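Long-range contact in nitrogenase molybdenum-iron protein beta chain (Clostridium pasteurianum, PDB 4WES), which forms with the alpha chain the molybdenum-iron component of nitrogenase, which reduces dinitrogen to ammonia, and shares an [8Fe-7S] cluster with that chain: residues B[22-34]-B[52-66]. Residues are numbered along the deposited sequence; the frame is centred on the assembly and turned at random. Where two conformers were deposited one is given.
Sequences TCQPVGAMYAALG and HRTVLSRHFKEPAMA. With FE2 (Fe (II) ion), chain J; CLF (Fe(8)-S(7) cluster), chain H.
L56 fits as a knob into the hole formed by V26, M29, Y30 and L33, the knobs-into-holes element of two helices in a parallel alpha/beta domain of the nitrogenase component 1 family. The segment axes of 24-33 and 52-60 cross at -63° with a closest approach of 9.7 Å; no hydrogen bond spans the segments, so the direct contact is apolar and van der Waals in the main. The branches of L56 divide the hollow: CD1 lies beside the thioether of M29 and meets L33 CD1 tip to tip, while CD2 approaches the Y30 ring obliquely. V26, one wall of that hollow, turns its CG2, anti to the backbone N, toward L56 CG (3.8 Å) and V55 CG1. M29 runs extended until chi3 (-69°) bends it, bringing SD near R53 and tucking CE between H52 CB (3.7 Å) and A66 CB (3.6 Å). At the far end, Y30 CE1 meets F60 CZ at 3.9 Å, the two side chains crossing at about a right angle; the Y30 hydroxyl is hydrogen-bonded to V179 O beyond the contact. The loop that follows the helix is tied back to it by R53 NE, which donates to A64 O almost straight (169°) and in the guanidinium plane. Beyond the helix end, K61 O and E62 OE2 bind the iron(II) ion, completed by two waters and by D301 and D305 of the second beta subunit. At the cluster end, P25 CB packs against H52 ND1, and C23 SG binds iron FE7 of the [8Fe-7S] cluster at 2.3 Å. H52 NE2 lies 3.4 Å from cluster sulfur S4B, which sits at the imidazole edge.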
loop_
_atom_site.group_PDB
_atom_site.type_symbol
_atom_site.label_atom_id
_atom_site.label_comp_id
_atom_site.label_asym_id
_atom_site.label_seq_id
_atom_site.Cartn_x
_atom_site.Cartn_y
_atom_site.Cartn_z
ATOM N N THR B 22 8.625 -14.216 20.304
ATOM C CA THR B 22 8.025 -14.209 21.617
ATOM C C THR B 22 8.014 -15.667 22.150
ATOM O O THR B 22 8.693 -16.506 21.573
ATOM C CB THR B 22 6.652 -13.512 21.623
ATOM O OG1 THR B 22 6.265 -13.370 22.986
ATOM C CG2 THR B 22 5.595 -14.214 20.803
ATOM N N CYS B 23 7.358 -15.904 23.275
ATOM C CA CYS B 23 7.476 -17.216 23.923
ATOM C C CYS B 23 6.506 -18.248 23.379
ATOM O O CYS B 23 5.486 -17.954 22.738
ATOM C CB CYS B 23 7.343 -17.097 25.443
ATOM S SG CYS B 23 5.849 -16.274 26.062
ATOM N N GLN B 24 6.789 -19.509 23.698
ATOM C CA GLN B 24 6.014 -20.654 23.197
ATOM C C GLN B 24 4.486 -20.543 23.304
ATOM O O GLN B 24 3.819 -20.915 22.324
ATOM C CB GLN B 24 6.396 -21.974 23.909
ATOM C CG GLN B 24 7.785 -22.472 23.599
ATOM C CD GLN B 24 7.884 -23.991 23.673
ATOM O OE1 GLN B 24 6.884 -24.713 23.539
ATOM N NE2 GLN B 24 9.104 -24.471 23.803
ATOM N N PRO B 25 3.915 -20.162 24.458
ATOM C CA PRO B 25 2.484 -20.451 24.622
ATOM C C PRO B 25 1.549 -19.853 23.586
ATOM O O PRO B 25 0.575 -20.516 23.222
ATOM C CB PRO B 25 2.203 -19.995 26.046
ATOM C CG PRO B 25 3.542 -20.212 26.764
ATOM C CD PRO B 25 4.538 -19.741 25.745
ATOM N N VAL B 26 1.778 -18.620 23.122
ATOM C CA VAL B 26 0.841 -18.087 22.128
ATOM C C VAL B 26 0.833 -18.953 20.858
ATOM O O VAL B 26 -0.195 -19.015 20.173
ATOM C CB VAL B 26 1.085 -16.605 21.792
ATOM C CG1 VAL B 26 2.332 -16.378 20.941
ATOM C CG2 VAL B 26 -0.145 -16.003 21.130
ATOM N N GLY B 27 1.958 -19.564 20.518
ATOM C CA GLY B 27 1.967 -20.457 19.363
ATOM C C GLY B 27 1.080 -21.666 19.562
ATOM O O GLY B 27 0.424 -22.114 18.633
ATOM N N ALA B 28 1.105 -22.222 20.758
ATOM C CA ALA B 28 0.214 -23.327 21.109
ATOM C C ALA B 28 -1.241 -22.876 21.142
ATOM O O ALA B 28 -2.142 -23.645 20.735
ATOM C CB ALA B 28 0.621 -23.923 22.457
ATOM N N MET B 29 -1.507 -21.664 21.649
ATOM C CA MET B 29 -2.850 -21.118 21.670
ATOM C C MET B 29 -3.384 -20.971 20.236
ATOM O O MET B 29 -4.538 -21.333 19.960
ATOM C CB MET B 29 -2.820 -19.781 22.422
ATOM C CG MET B 29 -4.170 -19.147 22.610
ATOM S SD MET B 29 -4.141 -17.593 23.523
ATOM C CE MET B 29 -3.700 -18.176 25.166
ATOM N N TYR B 30 -2.565 -20.437 19.338
ATOM C CA TYR B 30 -2.928 -20.294 17.957
ATOM C C TYR B 30 -3.238 -21.649 17.311
ATOM O O TYR B 30 -4.257 -21.812 16.643
ATOM C CB TYR B 30 -1.797 -19.560 17.222
ATOM C CG TYR B 30 -2.064 -19.331 15.755
ATOM C CD1 TYR B 30 -2.960 -18.367 15.345
ATOM C CD2 TYR B 30 -1.442 -20.091 14.761
ATOM C CE1 TYR B 30 -3.243 -18.174 14.011
ATOM C CE2 TYR B 30 -1.689 -19.888 13.433
ATOM C CZ TYR B 30 -2.597 -18.926 13.039
ATOM O OH TYR B 30 -2.935 -18.716 11.725
ATOM N N ALA B 31 -2.349 -22.604 17.503
ATOM C CA ALA B 31 -2.611 -23.959 16.992
ATOM C C ALA B 31 -3.924 -24.516 17.501
ATOM O O ALA B 31 -4.685 -25.151 16.729
ATOM C CB ALA B 31 -1.437 -24.878 17.346
ATOM N N ALA B 32 -4.193 -24.366 18.792
ATOM C CA ALA B 32 -5.404 -24.869 19.374
ATOM C C ALA B 32 -6.670 -24.223 18.790
ATOM O O ALA B 32 -7.696 -24.878 18.615
ATOM C CB ALA B 32 -5.384 -24.706 20.875
ATOM N N LEU B 33 -6.579 -22.929 18.498
ATOM C CA LEU B 33 -7.692 -22.249 17.836
ATOM C C LEU B 33 -7.923 -22.780 16.413
ATOM O O LEU B 33 -8.942 -22.484 15.792
ATOM C CB LEU B 33 -7.492 -20.739 17.846
ATOM C CG LEU B 33 -7.669 -20.110 19.223
ATOM C CD1 LEU B 33 -7.235 -18.647 19.209
ATOM C CD2 LEU B 33 -9.104 -20.185 19.728
ATOM N N GLY B 34 -6.982 -23.558 15.893
ATOM C CA GLY B 34 -7.144 -24.252 14.614
ATOM C C GLY B 34 -7.821 -25.602 14.724
ATOM O O GLY B 34 -7.804 -26.366 13.741
ATOM N N HIS B 52 -1.290 -13.382 25.927
ATOM C CA HIS B 52 -1.268 -14.210 24.691
ATOM C C HIS B 52 -2.558 -14.051 23.909
ATOM O O HIS B 52 -2.540 -13.906 22.679
ATOM C CB HIS B 52 -0.942 -15.668 25.065
ATOM C CG HIS B 52 0.371 -15.766 25.788
ATOM N ND1 HIS B 52 0.733 -16.894 26.476
ATOM C CD2 HIS B 52 1.323 -14.830 26.013
ATOM C CE1 HIS B 52 1.877 -16.655 27.082
ATOM N NE2 HIS B 52 2.256 -15.409 26.824
ATOM N N ARG B 53 -3.686 -14.059 24.604
ATOM C CA ARG B 53 -4.954 -13.712 23.961
ATOM C C ARG B 53 -4.895 -12.341 23.335
ATOM O O ARG B 53 -5.399 -12.088 22.245
ATOM C CB ARG B 53 -6.095 -13.735 24.999
ATOM C CG ARG B 53 -6.428 -15.143 25.506
ATOM C CD ARG B 53 -7.484 -15.071 26.594
ATOM N NE ARG B 53 -8.740 -14.587 26.015
ATOM C CZ ARG B 53 -9.686 -13.932 26.659
ATOM N NH1 ARG B 53 -9.620 -13.730 27.955
ATOM N NH2 ARG B 53 -10.726 -13.477 25.972
ATOM N N THR B 54 -4.287 -11.392 24.063
ATOM C CA THR B 54 -4.229 -10.007 23.620
ATOM C C THR B 54 -3.492 -9.837 22.328
ATOM O O THR B 54 -3.935 -9.084 21.436
ATOM C CB THR B 54 -3.638 -9.122 24.747
ATOM O OG1 THR B 54 -4.583 -9.081 25.831
ATOM C CG2 THR B 54 -3.344 -7.720 24.292
ATOM N N VAL B 55 -2.321 -10.469 22.192
ATOM C CA VAL B 55 -1.542 -10.255 20.970
ATOM C C VAL B 55 -2.322 -10.792 19.759
ATOM O O VAL B 55 -2.278 -10.218 18.681
ATOM C CB VAL B 55 -0.111 -10.805 21.072
ATOM C CG1 VAL B 55 -0.091 -12.311 21.120
ATOM C CG2 VAL B 55 0.750 -10.290 19.931
ATOM N N LEU B 56 -3.013 -11.922 19.930
ATOM C CA LEU B 56 -3.827 -12.447 18.840
ATOM C C LEU B 56 -4.935 -11.469 18.442
ATOM O O LEU B 56 -5.167 -11.282 17.236
ATOM C CB LEU B 56 -4.388 -13.803 19.230
ATOM C CG LEU B 56 -3.351 -14.934 19.367
ATOM C CD1 LEU B 56 -4.000 -16.185 19.937
ATOM C CD2 LEU B 56 -2.684 -15.254 18.028
ATOM N N SER B 57 -5.617 -10.861 19.411
ATOM C CA SER B 57 -6.639 -9.879 19.062
ATOM C C SER B 57 -6.039 -8.636 18.416
ATOM O O SER B 57 -6.658 -8.058 17.503
ATOM C CB SER B 57 -7.454 -9.475 20.277
ATOM O OG SER B 57 -8.290 -10.528 20.717
ATOM N N ARG B 58 -4.861 -8.200 18.871
ATOM C CA ARG B 58 -4.228 -7.028 18.251
ATOM C C ARG B 58 -3.813 -7.266 16.802
ATOM O O ARG B 58 -3.827 -6.339 15.983
ATOM C CB ARG B 58 -3.009 -6.585 19.091
ATOM C CG ARG B 58 -3.390 -5.970 20.395
ATOM C CD ARG B 58 -2.155 -5.732 21.290
ATOM N NE ARG B 58 -2.508 -4.932 22.466
ATOM C CZ ARG B 58 -1.777 -4.880 23.580
ATOM N NH1 ARG B 58 -0.584 -5.476 23.632
ATOM N NH2 ARG B 58 -2.246 -4.213 24.617
ATOM N N HIS B 59 -3.389 -8.493 16.492
ATOM C CA HIS B 59 -2.970 -8.875 15.152
ATOM C C HIS B 59 -4.183 -9.049 14.237
ATOM O O HIS B 59 -4.222 -8.505 13.141
ATOM C CB HIS B 59 -2.122 -10.165 15.239
ATOM C CG HIS B 59 -1.701 -10.715 13.920
ATOM N ND1 HIS B 59 -0.454 -10.510 13.385
ATOM C CD2 HIS B 59 -2.344 -11.566 13.095
ATOM C CE1 HIS B 59 -0.375 -11.178 12.255
ATOM N NE2 HIS B 59 -1.503 -11.824 12.061
ATOM N N PHE B 60 -5.156 -9.845 14.665
ATOM C CA PHE B 60 -6.271 -10.241 13.794
ATOM C C PHE B 60 -7.474 -9.311 13.874
ATOM O O PHE B 60 -8.370 -9.436 13.023
ATOM C CB PHE B 60 -6.702 -11.669 14.141
ATOM C CG PHE B 60 -5.729 -12.703 13.676
ATOM C CD1 PHE B 60 -5.571 -12.944 12.320
ATOM C CD2 PHE B 60 -4.963 -13.448 14.573
ATOM C CE1 PHE B 60 -4.640 -13.864 11.859
ATOM C CE2 PHE B 60 -4.042 -14.379 14.109
ATOM C CZ PHE B 60 -3.880 -14.574 12.743
ATOM N N LYS B 61 -7.536 -8.434 14.868
ATOM C CA LYS B 61 -8.725 -7.623 15.128
ATOM C C LYS B 61 -9.934 -8.558 15.245
ATOM O O LYS B 61 -10.993 -8.315 14.666
ATOM C CB LYS B 61 -8.935 -6.520 14.081
ATOM C CG LYS B 61 -7.694 -5.681 13.811
ATOM C CD LYS B 61 -7.042 -5.060 15.025
ATOM C CE LYS B 61 -5.956 -4.076 14.613
ATOM N NZ LYS B 61 -5.057 -3.766 15.783
ATOM N N GLU B 62 -9.768 -9.592 16.061
ATOM C CA GLU B 62 -10.776 -10.635 16.290
ATOM C C GLU B 62 -10.734 -11.035 17.739
ATOM O O GLU B 62 -9.690 -10.889 18.395
ATOM C CB GLU B 62 -10.506 -11.885 15.454
ATOM C CG GLU B 62 -10.720 -11.745 13.946
ATOM C CD GLU B 62 -12.199 -11.628 13.648
ATOM O OE1 GLU B 62 -12.856 -12.709 13.540
ATOM O OE2 GLU B 62 -12.727 -10.490 13.496
ATOM N N PRO B 63 -11.819 -11.639 18.254
ATOM C CA PRO B 63 -11.736 -12.306 19.539
ATOM C C PRO B 63 -10.671 -13.411 19.504
ATOM O O PRO B 63 -10.408 -13.986 18.444
ATOM C CB PRO B 63 -13.137 -12.949 19.689
ATOM C CG PRO B 63 -14.008 -12.123 18.795
ATOM C CD PRO B 63 -13.128 -11.817 17.617
ATOM N N ALA B 64 -10.145 -13.735 20.668
ATOM C CA ALA B 64 -9.234 -14.887 20.816
ATOM C C ALA B 64 -9.439 -15.438 22.206
ATOM O O ALA B 64 -8.915 -14.878 23.186
ATOM C CB ALA B 64 -7.780 -14.496 20.574
ATOM N N MET B 65 -10.222 -16.507 22.313
ATOM C CA MET B 65 -10.650 -17.060 23.589
ATOM C C MET B 65 -9.640 -18.045 24.139
ATOM O O MET B 65 -9.104 -18.866 23.374
ATOM C CB MET B 65 -11.963 -17.811 23.376
ATOM C CG MET B 65 -13.166 -16.888 23.364
ATOM S SD MET B 65 -13.391 -16.205 25.012
ATOM C CE MET B 65 -14.066 -14.616 24.637
ATOM N N ALA B 66 -9.414 -17.997 25.449
ATOM C CA ALA B 66 -8.654 -19.034 26.159
ATOM C C ALA B 66 -8.976 -18.908 27.643
ATOM O O ALA B 66 -9.223 -17.810 28.145
ATOM C CB ALA B 66 -7.150 -18.926 25.954
HETATM FE FE FE2 J . -12.386 -8.515 13.138
HETATM FE FE1 CLF H . 4.373 -14.985 34.760
HETATM FE FE2 CLF H . 3.062 -14.692 32.655
HETATM FE FE3 CLF H . 3.141 -12.521 34.363
HETATM FE FE4 CLF H . 5.302 -13.341 32.943
HETATM S S1 CLF H . 5.319 -15.716 32.697
HETATM S S2A CLF H . 2.079 -14.552 34.722
HETATM S S4A CLF H . 3.373 -12.476 32.092
HETATM S S3A CLF H . 5.284 -12.886 35.212
HETATM FE FE5 CLF H . 6.701 -14.185 29.906
HETATM FE FE6 CLF H . 7.088 -17.750 30.374
HETATM FE FE7 CLF H . 5.848 -16.304 28.391
HETATM FE FE8 CLF H . 4.337 -16.253 30.616
HETATM S S2B CLF H . 7.930 -15.916 29.286
HETATM S S3B CLF H . 4.977 -18.135 29.511
HETATM S S4B CLF H . 4.578 -14.512 29.105
HETATM O O HOH W 1 -10.818 -9.073 11.817
HETATM O O HOH W 2 -13.926 -8.077 14.447
#